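Local coordinates for protein exosome complex component Rrp42 (Methanothermobacter thermautotrophicus, PDB 2WNR) that probably serves as a non-catalytic subunit of the RNA-degrading exosome, where it contributes to structuring the active site of its partner Rrp41, at residues Asn21-Ile26 with Gly202-Leu207; Ile81-Glu86 with Leu137-His142; Ala154-Val159 with Lys192-Thr197; Arg166-Glu171 with Ile179-Met184; Ile216-Ile221 with Glu239-Arg244. One frame throughout, in Å; residues are numbered along the deposited sequence.

Contact 1. Residues Asn21-Ile26 with Gly202-Leu207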
# COMPACT_ATOMS: atom_id res chain seq x y z
N ASN A 21 22.89 32.26 24.56
CA ASN A 21 22.39 33.30 25.47
C ASN A 21 23.40 34.42 25.67
O ASN A 21 23.03 35.55 25.99
CB ASN A 21 21.96 32.72 26.83
CG ASN A 21 20.57 32.08 26.78
OD1 ASN A 21 19.79 32.30 25.85
ND2 ASN A 21 20.26 31.28 27.80
N ASN A 22 24.67 34.10 25.49
CA ASN A 22 25.73 35.10 25.51
C ASN A 22 26.18 35.47 24.08
O ASN A 22 27.31 35.92 23.86
CB ASN A 22 26.91 34.66 26.39
CG ASN A 22 27.60 35.84 27.06
OD1 ASN A 22 26.97 36.67 27.71
ND2 ASN A 22 28.92 35.91 26.91
N LYS A 23 25.26 35.26 23.14
CA LYS A 23 25.32 35.80 21.77
C LYS A 23 26.35 35.20 20.81
O LYS A 23 26.80 35.88 19.88
CB LYS A 23 25.42 37.33 21.77
CG LYS A 23 24.07 38.04 21.73
CD LYS A 23 23.44 38.15 23.11
CE LYS A 23 22.00 38.63 23.00
NZ LYS A 23 21.38 38.78 24.35
N GLU A 24 26.71 33.93 21.00
CA GLU A 24 27.61 33.26 20.05
C GLU A 24 27.21 31.83 19.74
O GLU A 24 26.48 31.19 20.50
CB GLU A 24 29.10 33.38 20.46
CG GLU A 24 29.47 32.81 21.83
CD GLU A 24 30.76 33.39 22.35
OE1 GLU A 24 31.78 32.66 22.38
OE2 GLU A 24 30.76 34.58 22.72
N ARG A 25 27.69 31.33 18.60
CA ARG A 25 27.33 29.99 18.15
C ARG A 25 28.57 29.12 18.01
O ARG A 25 29.68 29.63 17.89
CB ARG A 25 26.56 30.06 16.84
CG ARG A 25 25.26 30.81 16.96
CD ARG A 25 24.24 30.22 16.04
NE ARG A 25 23.93 31.09 14.92
CZ ARG A 25 23.13 30.74 13.91
NH1 ARG A 25 22.58 29.54 13.86
NH2 ARG A 25 22.89 31.61 12.94
N ILE A 26 28.36 27.81 18.03
CA ILE A 26 29.45 26.85 17.92
C ILE A 26 30.38 27.13 16.73
O ILE A 26 31.60 27.16 16.89
CB ILE A 26 28.90 25.39 17.93
CG1 ILE A 26 29.08 24.77 19.33
CG2 ILE A 26 29.55 24.51 16.84
CD1 ILE A 26 30.55 24.60 19.78
N GLY A 202 17.63 28.70 24.28
CA GLY A 202 17.71 29.55 25.45
C GLY A 202 16.65 30.62 25.35
O GLY A 202 15.48 30.31 25.14
N ASN A 203 17.06 31.88 25.47
CA ASN A 203 16.14 33.02 25.35
C ASN A 203 16.23 33.70 23.99
O ASN A 203 15.73 34.81 23.81
CB ASN A 203 16.43 34.05 26.45
CG ASN A 203 16.36 33.45 27.85
OD1 ASN A 203 17.18 33.79 28.69
ND2 ASN A 203 15.38 32.58 28.09
N GLU A 204 16.87 33.04 23.03
CA GLU A 204 17.20 33.68 21.77
C GLU A 204 16.58 32.95 20.60
O GLU A 204 16.39 31.73 20.65
CB GLU A 204 18.73 33.74 21.57
CG GLU A 204 19.51 34.42 22.70
CD GLU A 204 19.22 35.91 22.82
OE1 GLU A 204 18.74 36.51 21.83
OE2 GLU A 204 19.46 36.47 23.92
N ILE A 205 16.26 33.68 19.54
CA ILE A 205 15.98 33.03 18.27
C ILE A 205 17.20 33.14 17.35
O ILE A 205 17.80 34.22 17.22
CB ILE A 205 14.69 33.54 17.57
CG1 ILE A 205 14.65 35.06 17.50
CG2 ILE A 205 13.45 32.98 18.29
CD1 ILE A 205 13.78 35.59 16.38
N VAL A 206 17.60 32.02 16.77
CA VAL A 206 18.75 32.02 15.88
C VAL A 206 18.34 31.63 14.48
O VAL A 206 17.55 30.71 14.30
CB VAL A 206 19.98 31.16 16.36
CG1 VAL A 206 20.19 31.16 17.86
CG2 VAL A 206 20.06 29.79 15.71
N LEU A 207 18.88 32.35 13.50
CA LEU A 207 18.51 32.14 12.11
C LEU A 207 19.35 31.02 11.50
O LEU A 207 20.56 30.97 11.73
CB LEU A 207 18.67 33.44 11.31
CG LEU A 207 18.55 33.45 9.78
CD1 LEU A 207 17.14 33.13 9.32
CD2 LEU A 207 18.98 34.82 9.25
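Arg-25 lays one face of its guanidinium over Val-206, whose CG2 lies 3.7 Å from Arg-25 CZ; the isopropyl group sits nearer the rim of the flat group than its centre. At the guanidinium edge Leu-207 O takes two bonds from this side chain: Arg-25 NH2 bonds to it at 2.7 Å, the oxygen lying 22° out of the guanidinium plane, and NH1 adds a weak one at 3.3 Å. NH1 also makes a salt bridge with Glu-213, and NH2 a bond to Ser-30 O, so this buried charge has several partners. A leucine in place of Arg-25 would probably leave Glu-213 without this charge partner and Leu-207 O without these two donors. Strand 204-207 is outermost, within this chain, in a four-stranded antiparallel sheet, beside strand 193-201. The other segment follows helix 11-21, which closes in a Schellman motif: Lys-23, at positive phi, is the C-prime residue, with Glu-24 N bonded to Leu-19 O. From that turn the Lys-23 side chain, bent at chi2 (83°), runs roughly at a right angle to Glu-204, and its NZ forms a salt bridge with Glu-204 OE2 at 3.0 Å, from above the carboxylate plane. Asn-21 OD1 accepts a nearly straight bond from Asn-203 N (2.8 Å) on a carbonyl lone pair. Gly-202, lacking a side chain, lets that oxygen settle 3.5 Å from its CA.

Contact 2. Residues Ile81-Glu86 with Leu137-His142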
# COMPACT_ATOMS: atom_id res chain seq x y z
N ILE A 81 0.31 22.35 -9.59
CA ILE A 81 1.62 22.15 -8.95
C ILE A 81 1.52 20.98 -7.98
O ILE A 81 0.59 20.92 -7.19
CB ILE A 81 2.10 23.41 -8.20
CG1 ILE A 81 2.50 24.51 -9.19
CG2 ILE A 81 3.29 23.10 -7.30
CD1 ILE A 81 2.94 25.81 -8.54
N LEU A 82 2.49 20.08 -8.04
CA LEU A 82 2.57 18.92 -7.15
C LEU A 82 3.95 18.85 -6.50
O LEU A 82 4.94 18.56 -7.16
CB LEU A 82 2.29 17.64 -7.94
CG LEU A 82 0.84 17.38 -8.31
CD1 LEU A 82 0.75 16.51 -9.54
CD2 LEU A 82 0.06 16.77 -7.16
N THR A 83 4.01 19.11 -5.19
CA THR A 83 5.27 19.15 -4.46
C THR A 83 5.45 17.87 -3.67
O THR A 83 4.55 17.44 -2.95
CB THR A 83 5.35 20.37 -3.52
OG1 THR A 83 5.16 21.56 -4.28
CG2 THR A 83 6.72 20.46 -2.82
N ASN A 84 6.60 17.23 -3.84
CA ASN A 84 6.93 16.03 -3.09
C ASN A 84 8.41 16.01 -2.74
O ASN A 84 9.24 16.44 -3.54
CB ASN A 84 6.52 14.75 -3.83
CG ASN A 84 6.84 13.49 -3.02
OD1 ASN A 84 6.13 13.15 -2.07
ND2 ASN A 84 7.94 12.81 -3.38
N SER A 85 8.73 15.53 -1.55
CA SER A 85 10.13 15.48 -1.14
C SER A 85 10.53 14.09 -0.70
O SER A 85 9.77 13.39 -0.03
CB SER A 85 10.42 16.50 -0.05
OG SER A 85 9.47 16.40 0.99
N GLU A 86 11.73 13.70 -1.08
CA GLU A 86 12.30 12.44 -0.65
C GLU A 86 13.41 12.67 0.39
O GLU A 86 14.53 13.06 0.04
CB GLU A 86 12.84 11.67 -1.86
CG GLU A 86 11.76 11.12 -2.77
CD GLU A 86 11.06 9.89 -2.20
OE1 GLU A 86 11.69 8.80 -2.20
OE2 GLU A 86 9.89 9.99 -1.78
N LEU A 137 3.04 20.67 -13.04
CA LEU A 137 4.44 20.83 -12.63
C LEU A 137 4.75 19.96 -11.43
O LEU A 137 4.31 20.26 -10.32
CB LEU A 137 4.70 22.29 -12.28
CG LEU A 137 5.21 23.30 -13.30
CD1 LEU A 137 4.74 23.05 -14.72
CD2 LEU A 137 4.82 24.69 -12.83
N PHE A 138 5.50 18.88 -11.65
CA PHE A 138 5.97 18.04 -10.53
C PHE A 138 7.25 18.63 -9.95
O PHE A 138 8.32 18.52 -10.54
CB PHE A 138 6.22 16.60 -10.97
CG PHE A 138 4.96 15.82 -11.24
CD1 PHE A 138 4.35 15.10 -10.22
CD2 PHE A 138 4.39 15.79 -12.51
CE1 PHE A 138 3.17 14.36 -10.46
CE2 PHE A 138 3.23 15.06 -12.75
CZ PHE A 138 2.62 14.35 -11.72
N LEU A 139 7.12 19.28 -8.81
CA LEU A 139 8.28 19.74 -8.07
C LEU A 139 8.76 18.59 -7.17
O LEU A 139 8.05 18.19 -6.25
CB LEU A 139 7.91 20.96 -7.24
CG LEU A 139 7.82 22.33 -7.92
CD1 LEU A 139 7.26 22.28 -9.34
CD2 LEU A 139 6.97 23.26 -7.09
N ASP A 140 9.94 18.06 -7.47
CA ASP A 140 10.50 16.94 -6.71
C ASP A 140 11.78 17.32 -5.95
O ASP A 140 12.81 17.63 -6.56
CB ASP A 140 10.72 15.73 -7.62
CG ASP A 140 9.44 15.00 -7.93
OD1 ASP A 140 8.80 14.49 -6.97
OD2 ASP A 140 9.07 14.91 -9.13
N LEU A 141 11.70 17.28 -4.63
CA LEU A 141 12.80 17.71 -3.78
C LEU A 141 13.55 16.48 -3.30
O LEU A 141 12.96 15.59 -2.70
CB LEU A 141 12.28 18.53 -2.59
CG LEU A 141 11.69 19.93 -2.80
CD1 LEU A 141 10.69 20.01 -3.94
CD2 LEU A 141 11.04 20.43 -1.51
N HIS A 142 14.84 16.45 -3.58
CA HIS A 142 15.66 15.27 -3.31
C HIS A 142 16.70 15.63 -2.25
O HIS A 142 17.71 16.29 -2.54
CB HIS A 142 16.32 14.79 -4.60
CG HIS A 142 16.26 13.31 -4.79
ND1 HIS A 142 15.09 12.63 -5.02
CD2 HIS A 142 17.24 12.37 -4.80
CE1 HIS A 142 15.34 11.34 -5.15
NE2 HIS A 142 16.64 11.16 -5.02
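The Phe-138 ring and Leu-82 stand side by side and point the same way, with Leu-82 CD1 set obliquely against the ring, 3.4 Å from CE1 and 3.6 Å from CZ. Further along the same face of the sheet, Glu-86 CB comes obliquely to the His-142 ring, 4.0 Å from ND1. Between these pairs the Asn-84 amide and the Asp-140 carboxylate have their planes 76° apart; Asn-84 CB passes Asp-140 OD1 at 3.9 Å. An alanine at Phe-138 would probably open a gap beside Leu-82 CD1. The two strands are the parallel pair of the mixed sheet in the first RNase PH family region, in one-to-one register from Ile-81 opposite Leu-137 to Glu-86 opposite His-142, with five hydrogen bonds alternating in direction. Asn-84 N gives a bond of 3.0 Å to Leu-139 O, nearly along the C=O axis. On the other face the chemistry is mostly aliphatic: Ile-81 CG2, anti to the backbone N, reaches Leu-139 CD2 at 3.7 Å, while Ser-85 CB meets Leu-141 CB. The Thr-83 hydroxyl bonds to Asp-112. The Phe-138, Asp-140 and His-142 face is an assembly surface: a basic side chain of another protein chain pairs with Asp-140 OD1, and an aromatic ring of that chain stands edge-to-face with His-142. Strand 133-145 has strand 58-69 as an antiparallel neighbour, and the aliphatic face is covered by helix 102-117, over Ile-81 and Ser-85, and by helix 150-164, over Leu-139 and Leu-141.

Contact 3. Residues Ala154-Val159 with Lys192-Thr197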
# COMPACT_ATOMS: atom_id res chain seq x y z
N ALA A 154 15.27 24.01 1.00
CA ALA A 154 14.25 23.46 0.11
C ALA A 154 13.56 24.55 -0.69
O ALA A 154 13.47 24.44 -1.91
CB ALA A 154 13.24 22.64 0.89
N VAL A 155 13.11 25.59 -0.02
CA VAL A 155 12.41 26.69 -0.69
C VAL A 155 13.34 27.34 -1.71
O VAL A 155 12.95 27.66 -2.84
CB VAL A 155 11.89 27.73 0.32
CG1 VAL A 155 11.44 29.00 -0.38
CG2 VAL A 155 10.75 27.14 1.14
N LEU A 156 14.59 27.52 -1.30
CA LEU A 156 15.60 28.15 -2.14
C LEU A 156 15.84 27.36 -3.42
O LEU A 156 15.89 27.94 -4.51
CB LEU A 156 16.90 28.31 -1.34
CG LEU A 156 18.05 29.16 -1.87
CD1 LEU A 156 17.57 30.43 -2.60
CD2 LEU A 156 18.95 29.53 -0.71
N ALA A 157 15.95 26.04 -3.29
CA ALA A 157 16.20 25.14 -4.42
C ALA A 157 14.99 25.02 -5.35
O ALA A 157 15.14 24.97 -6.57
CB ALA A 157 16.64 23.77 -3.92
N THR A 158 13.79 24.97 -4.77
CA THR A 158 12.56 24.88 -5.53
C THR A 158 12.37 26.15 -6.35
O THR A 158 12.12 26.07 -7.55
CB THR A 158 11.36 24.66 -4.63
OG1 THR A 158 11.62 23.57 -3.74
CG2 THR A 158 10.11 24.35 -5.46
N VAL A 159 12.51 27.30 -5.69
CA VAL A 159 12.45 28.58 -6.39
C VAL A 159 13.49 28.62 -7.51
O VAL A 159 13.16 28.98 -8.65
CB VAL A 159 12.58 29.80 -5.42
CG1 VAL A 159 12.80 31.09 -6.19
CG2 VAL A 159 11.31 29.94 -4.59
N LYS A 192 8.85 36.44 -6.75
CA LYS A 192 9.65 35.50 -5.97
C LYS A 192 9.32 35.61 -4.50
O LYS A 192 8.87 36.66 -4.03
CB LYS A 192 11.14 35.74 -6.18
CG LYS A 192 11.72 35.06 -7.42
CD LYS A 192 13.00 35.74 -7.88
CE LYS A 192 12.70 36.89 -8.81
NZ LYS A 192 13.92 37.68 -9.13
N ALA A 193 9.53 34.51 -3.79
CA ALA A 193 9.41 34.47 -2.34
C ALA A 193 10.45 33.49 -1.82
O ALA A 193 10.77 32.50 -2.49
CB ALA A 193 8.02 34.04 -1.94
N LEU A 194 11.00 33.77 -0.65
CA LEU A 194 11.92 32.83 -0.01
C LEU A 194 11.63 32.71 1.48
O LEU A 194 10.78 33.43 2.01
CB LEU A 194 13.39 33.23 -0.26
CG LEU A 194 13.95 33.07 -1.68
CD1 LEU A 194 15.38 33.57 -1.75
CD2 LEU A 194 13.86 31.63 -2.20
N MET A 195 12.35 31.81 2.15
CA MET A 195 12.03 31.45 3.52
C MET A 195 13.21 31.49 4.48
O MET A 195 14.33 31.06 4.16
CB MET A 195 11.40 30.06 3.52
CG MET A 195 10.95 29.56 4.87
SD MET A 195 9.86 28.14 4.69
CE MET A 195 8.36 28.94 4.10
N CYS A 196 12.93 32.00 5.67
CA CYS A 196 13.88 32.01 6.78
C CYS A 196 13.34 31.15 7.91
O CYS A 196 12.19 31.32 8.33
CB CYS A 196 14.07 33.43 7.27
SG CYS A 196 14.94 34.50 6.13
N THR A 197 14.17 30.24 8.41
CA THR A 197 13.83 29.40 9.55
C THR A 197 14.68 29.80 10.74
O THR A 197 15.90 29.93 10.63
CB THR A 197 14.03 27.90 9.25
OG1 THR A 197 13.14 27.51 8.21
CG2 THR A 197 13.72 27.06 10.47
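Leu-194 pushes its CD2 methyl into the side of helix 150-164, where it lies 3.9 Å from Val-159 CG2 and the same distance from Leu-156 CA. The other methyl, CD1, meets Leu-156 CD1, so the two leucines touch branch to branch. One turn before Val-159, Val-155 divides its methyls between Leu-194 and Met-195: CG1, anti to the backbone N, sits 3.9 Å from Leu-194 CA, while CG2 packs on Met-195, 3.8 Å from its SD, the two side chains crossing at about a right angle. Val-159 CG2 also presses on the backbone, 3.4 Å from Ala-193 O. Helix and strand run nearly antiparallel, their axes 165° apart and 7.4 Å at closest approach. This helix-on-sheet packing joins the two halves of the RNase PH family fold, helix 150-164 belonging to the first family region and strand 193-201 to the second. Helix 244-268 adds Leu-261 to Leu-194 and Leu-265 to Val-159, close to the centre of the chain. With mostly methyl, methylene and sulfur surfaces carrying the contact and not one polar bond between the segments, the two elements are held by shape and burial of apolar surface.

Contact 4. Residues Arg166-Glu171 with Ile179-Met184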
# COMPACT_ATOMS: atom_id res chain seq x y z
N ARG A 166 12.34 25.40 -18.30
CA ARG A 166 11.91 25.72 -19.65
C ARG A 166 10.98 24.60 -20.10
O ARG A 166 11.31 23.43 -19.95
CB ARG A 166 13.11 25.83 -20.61
CG ARG A 166 14.17 26.87 -20.23
CD ARG A 166 13.73 28.32 -20.55
NE ARG A 166 14.69 29.31 -20.06
CZ ARG A 166 14.80 29.73 -18.80
NH1 ARG A 166 13.99 29.24 -17.85
NH2 ARG A 166 15.72 30.63 -18.47
N ILE A 167 9.81 24.96 -20.63
CA ILE A 167 8.83 23.96 -21.09
C ILE A 167 8.41 24.18 -22.54
O ILE A 167 8.37 25.32 -23.01
CB ILE A 167 7.58 23.88 -20.18
CG1 ILE A 167 6.79 25.20 -20.20
CG2 ILE A 167 7.96 23.49 -18.77
CD1 ILE A 167 5.35 25.06 -19.73
N PRO A 168 8.08 23.08 -23.25
CA PRO A 168 7.65 23.20 -24.65
C PRO A 168 6.34 23.98 -24.78
O PRO A 168 5.50 23.94 -23.87
CB PRO A 168 7.46 21.75 -25.09
CG PRO A 168 7.25 20.99 -23.83
CD PRO A 168 8.11 21.68 -22.81
N ALA A 169 6.19 24.70 -25.88
CA ALA A 169 4.96 25.41 -26.17
C ALA A 169 3.86 24.41 -26.46
O ALA A 169 4.04 23.48 -27.25
CB ALA A 169 5.15 26.35 -27.34
N ALA A 170 2.73 24.59 -25.79
CA ALA A 170 1.56 23.76 -26.03
C ALA A 170 0.49 24.53 -26.83
O ALA A 170 -0.19 25.41 -26.31
CB ALA A 170 1.01 23.24 -24.71
N GLU A 171 0.37 24.19 -28.11
CA GLU A 171 -0.63 24.80 -29.00
C GLU A 171 -1.90 23.95 -29.04
O GLU A 171 -1.86 22.74 -28.80
CB GLU A 171 -0.08 25.00 -30.42
CG GLU A 171 0.57 26.37 -30.67
CD GLU A 171 2.04 26.44 -30.26
OE1 GLU A 171 2.47 25.67 -29.37
OE2 GLU A 171 2.77 27.29 -30.83
N ILE A 179 2.12 19.38 -28.77
CA ILE A 179 3.34 19.83 -28.10
C ILE A 179 4.33 20.36 -29.15
O ILE A 179 4.67 19.66 -30.11
CB ILE A 179 3.99 18.72 -27.23
CG1 ILE A 179 3.10 18.40 -26.03
CG2 ILE A 179 5.37 19.15 -26.76
CD1 ILE A 179 3.59 17.22 -25.15
N ASN A 180 4.78 21.60 -28.97
CA ASN A 180 5.77 22.20 -29.86
C ASN A 180 7.08 22.43 -29.11
O ASN A 180 7.24 23.42 -28.40
CB ASN A 180 5.23 23.50 -30.45
CG ASN A 180 6.11 24.06 -31.56
OD1 ASN A 180 7.26 23.66 -31.73
ND2 ASN A 180 5.57 25.01 -32.32
N ARG A 181 8.02 21.50 -29.29
CA ARG A 181 9.31 21.51 -28.59
C ARG A 181 10.36 22.44 -29.23
O ARG A 181 11.47 22.58 -28.72
CB ARG A 181 9.84 20.08 -28.43
CG ARG A 181 11.12 19.94 -27.62
CD ARG A 181 11.40 18.50 -27.24
NE ARG A 181 10.95 18.20 -25.89
CZ ARG A 181 9.76 17.68 -25.57
NH1 ARG A 181 8.86 17.40 -26.51
NH2 ARG A 181 9.47 17.44 -24.29
N GLU A 182 10.00 23.09 -30.33
CA GLU A 182 10.88 24.09 -30.94
C GLU A 182 10.90 25.38 -30.11
O GLU A 182 11.97 25.91 -29.81
CB GLU A 182 10.51 24.38 -32.41
CG GLU A 182 10.18 23.16 -33.29
CD GLU A 182 11.20 22.03 -33.21
OE1 GLU A 182 12.03 21.91 -34.14
OE2 GLU A 182 11.18 21.25 -32.23
N LYS A 183 9.72 25.87 -29.74
CA LYS A 183 9.59 27.07 -28.93
C LYS A 183 9.57 26.72 -27.43
O LYS A 183 8.51 26.46 -26.86
CB LYS A 183 8.32 27.85 -29.33
CG LYS A 183 8.19 29.25 -28.72
CD LYS A 183 6.91 29.94 -29.23
CE LYS A 183 6.88 31.42 -28.89
NZ LYS A 183 5.93 32.16 -29.79
N MET A 184 10.76 26.70 -26.83
CA MET A 184 10.90 26.46 -25.39
C MET A 184 10.65 27.75 -24.60
O MET A 184 11.19 28.80 -24.94
CB MET A 184 12.30 25.91 -25.06
CG MET A 184 12.54 24.49 -25.56
SD MET A 184 11.30 23.30 -25.01
CE MET A 184 11.82 23.00 -23.32
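Ala-169 N is shared by two carbonyls of segment 179-184: it gives a weak hydrogen bond to Asn-180 O at 3.0 Å and another, also weak, to Lys-183 O at 3.1 Å. Both are possible because the chain turns a corner through Arg-181, Glu-182 and Lys-183. Before the corner lies the second strand of the beta hairpin 166-173/176-180; after it comes strand 184-186, and 166-173 pairs antiparallel with both in a small three-stranded sheet. An Asx turn shapes the corner, with Asn-180 OD1 accepting from Glu-182 N at 3.1 Å. Ala-169 and Asn-180 make the hydrogen-bonded pair, anchored by the straighter bond from Asn-180 N to Ala-169 O (2.7 Å). Pro-168 with Met-184 and Ala-170 with Ile-179 are non-hydrogen-bonded pairs, and Pro-168 packs against residues from before and after the corner: its CB lies 3.7 Å from Ile-179 CG2, the two side chains side by side and pointing the same way, and its CA lies 3.7 Å from Met-184 SD. Pro-168 CG lies over one face of the Arg-181 guanidinium, offset toward its rim. The Glu-171 and Asn-180 side chains cross obliquely, their carboxylate and amide planes 34° apart, with Glu-171 OE1 near Asn-180 CB. Trp-135 of strand 133-145 packs on Ile-167, Pro-168 and Ala-170, which ties the hairpin to the larger sheet. Met-184, bent at chi2 and again at chi3 (-78°), carries its methyl CE back over the first strand, 3.4 Å from Arg-166 O.

Contact 5. Residues Ile216-Ile221 with Glu239-Arg244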
# COMPACT_ATOMS: atom_id res chain seq x y z
N ILE A 216 18.71 20.43 19.81
CA ILE A 216 18.50 20.94 21.17
C ILE A 216 17.52 22.10 21.27
O ILE A 216 17.21 22.55 22.39
CB ILE A 216 19.83 21.38 21.81
CG1 ILE A 216 20.40 22.59 21.07
CG2 ILE A 216 20.80 20.20 21.88
CD1 ILE A 216 20.93 23.63 21.99
N LEU A 217 17.04 22.60 20.13
CA LEU A 217 16.12 23.73 20.10
C LEU A 217 14.87 23.43 20.92
O LEU A 217 14.51 22.27 21.09
CB LEU A 217 15.76 24.11 18.66
CG LEU A 217 15.12 23.10 17.69
CD1 LEU A 217 13.70 22.72 18.08
CD2 LEU A 217 15.13 23.66 16.28
N THR A 218 14.24 24.48 21.44
CA THR A 218 12.96 24.37 22.12
C THR A 218 11.85 24.29 21.06
O THR A 218 10.95 23.44 21.12
CB THR A 218 12.74 25.59 23.05
OG1 THR A 218 13.69 25.55 24.12
CG2 THR A 218 11.32 25.63 23.63
N ALA A 219 11.95 25.17 20.07
CA ALA A 219 11.00 25.26 18.99
C ALA A 219 11.65 25.96 17.82
O ALA A 219 12.75 26.53 17.95
CB ALA A 219 9.79 26.01 19.43
N ARG A 220 10.98 25.94 16.67
CA ARG A 220 11.48 26.58 15.47
C ARG A 220 10.33 27.30 14.80
O ARG A 220 9.18 26.96 15.02
CB ARG A 220 12.05 25.55 14.50
CG ARG A 220 11.01 24.53 14.02
CD ARG A 220 11.39 23.83 12.75
NE ARG A 220 10.95 22.48 12.85
CZ ARG A 220 9.93 21.82 12.30
NH1 ARG A 220 9.84 20.57 12.69
NH2 ARG A 220 9.05 22.30 11.42
N ILE A 221 10.65 28.29 13.97
CA ILE A 221 9.63 28.96 13.15
C ILE A 221 10.16 29.31 11.76
O ILE A 221 11.23 29.91 11.62
CB ILE A 221 9.00 30.20 13.87
CG1 ILE A 221 7.94 30.86 12.99
CG2 ILE A 221 10.08 31.19 14.30
CD1 ILE A 221 6.99 31.77 13.72
N GLU A 239 8.65 20.84 19.97
CA GLU A 239 7.81 20.40 21.07
C GLU A 239 7.63 21.46 22.14
O GLU A 239 6.76 21.33 23.00
CB GLU A 239 8.37 19.12 21.68
CG GLU A 239 8.08 17.85 20.89
CD GLU A 239 8.49 16.57 21.63
OE1 GLU A 239 8.69 15.55 20.94
OE2 GLU A 239 8.61 16.58 22.88
N GLY A 240 8.45 22.51 22.10
CA GLY A 240 8.34 23.62 23.06
C GLY A 240 7.57 24.82 22.52
O GLY A 240 7.24 24.87 21.34
N PRO A 241 7.30 25.81 23.37
CA PRO A 241 6.55 26.98 22.96
C PRO A 241 7.39 28.14 22.42
O PRO A 241 8.60 28.18 22.60
CB PRO A 241 5.85 27.43 24.25
CG PRO A 241 6.51 26.70 25.36
CD PRO A 241 7.61 25.85 24.81
N LEU A 242 6.72 29.07 21.74
CA LEU A 242 7.27 30.37 21.38
C LEU A 242 6.48 31.45 22.14
O LEU A 242 5.31 31.25 22.50
CB LEU A 242 7.11 30.59 19.88
CG LEU A 242 8.24 30.32 18.89
CD1 LEU A 242 9.15 29.15 19.28
CD2 LEU A 242 7.68 30.09 17.49
N THR A 243 7.11 32.60 22.37
CA THR A 243 6.39 33.75 22.91
C THR A 243 5.96 34.67 21.75
O THR A 243 6.45 34.54 20.62
CB THR A 243 7.24 34.53 23.93
OG1 THR A 243 8.34 35.16 23.26
CG2 THR A 243 7.77 33.61 25.01
N ARG A 244 5.04 35.58 22.04
CA ARG A 244 4.65 36.61 21.08
C ARG A 244 5.87 37.38 20.54
O ARG A 244 5.97 37.61 19.34
CB ARG A 244 3.64 37.56 21.72
CG ARG A 244 2.99 38.53 20.74
CD ARG A 244 2.01 39.45 21.45
NE ARG A 244 1.50 40.48 20.54
CZ ARG A 244 2.10 41.64 20.30
NH1 ARG A 244 3.26 41.95 20.88
NH2 ARG A 244 1.55 42.50 19.46
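Thr-218 and Gly-240 are joined by the one hydrogen bond between these segments: Gly-240 N donates to Thr-218 O at 2.8 Å, the donor tilted 28° from the carbonyl plane. The bond fastens the chain leading into strand 219-226, an inner member of the four-stranded antiparallel sheet, to the loop that leaves strand 231-237, outermost in this chain's sheet, and leads into helix 244-268. That helix begins with Thr-243 as N-cap, its OG1 accepting from Asp-246 N. Apolar contacts centre on Leu-242, which uses its two methyls on two residues of the strand. CD1 meets Ala-219 CB, and CD2 lies 3.9 Å from Ile-221 CB and 4.1 Å from Ile-221 CG2. Ala-219 and Ile-221 are two positions apart in the strand, both with CB toward the loop, and Leu-242 bridges them, while Val-247 of the helix packs on Leu-242 from within the chain. Backbone carbonyls add to the packing, Gly-240 O lying 3.4 Å from Ala-219 CB. Of the charged groups, Arg-220, whose CB points away from the loop, is held by Glu-106, whereas Glu-239 and Arg-244 make salt bridges with basic and acidic side chains of another protein chain, placing this loop at a subunit interface. Close fitting of the loop rests on the missing side chain of Gly-240. Thr-218 CG2, anti to its own backbone N, takes that place, 3.6 Å from Gly-240 CA and 3.9 Å from Pro-241 CD.

Contacts 2 and 3 form the interior of the chain: Leu-139 and Leu-141 of contact 2 pack on Thr-158 and Ala-154 of the helix in contact 3. Contact 2 is held by backbone pairing, contact 3 by apolar packing. Contacts 1, 3 and 5 share the second sheet, with strands 204-207, 193-201 and 219-226 side by side, and Leu-207 touches Cys-196 and Thr-197. Nearer the periphery, contact 1 relies on charges and carbonyls, while contact 5 combines one backbone bond with Leu-242 packing. Contact 4 is an outlying hairpin, its centre about 50 Å from that of contact 1 across the chain. Contacts 2 and 5 both meet other proteins.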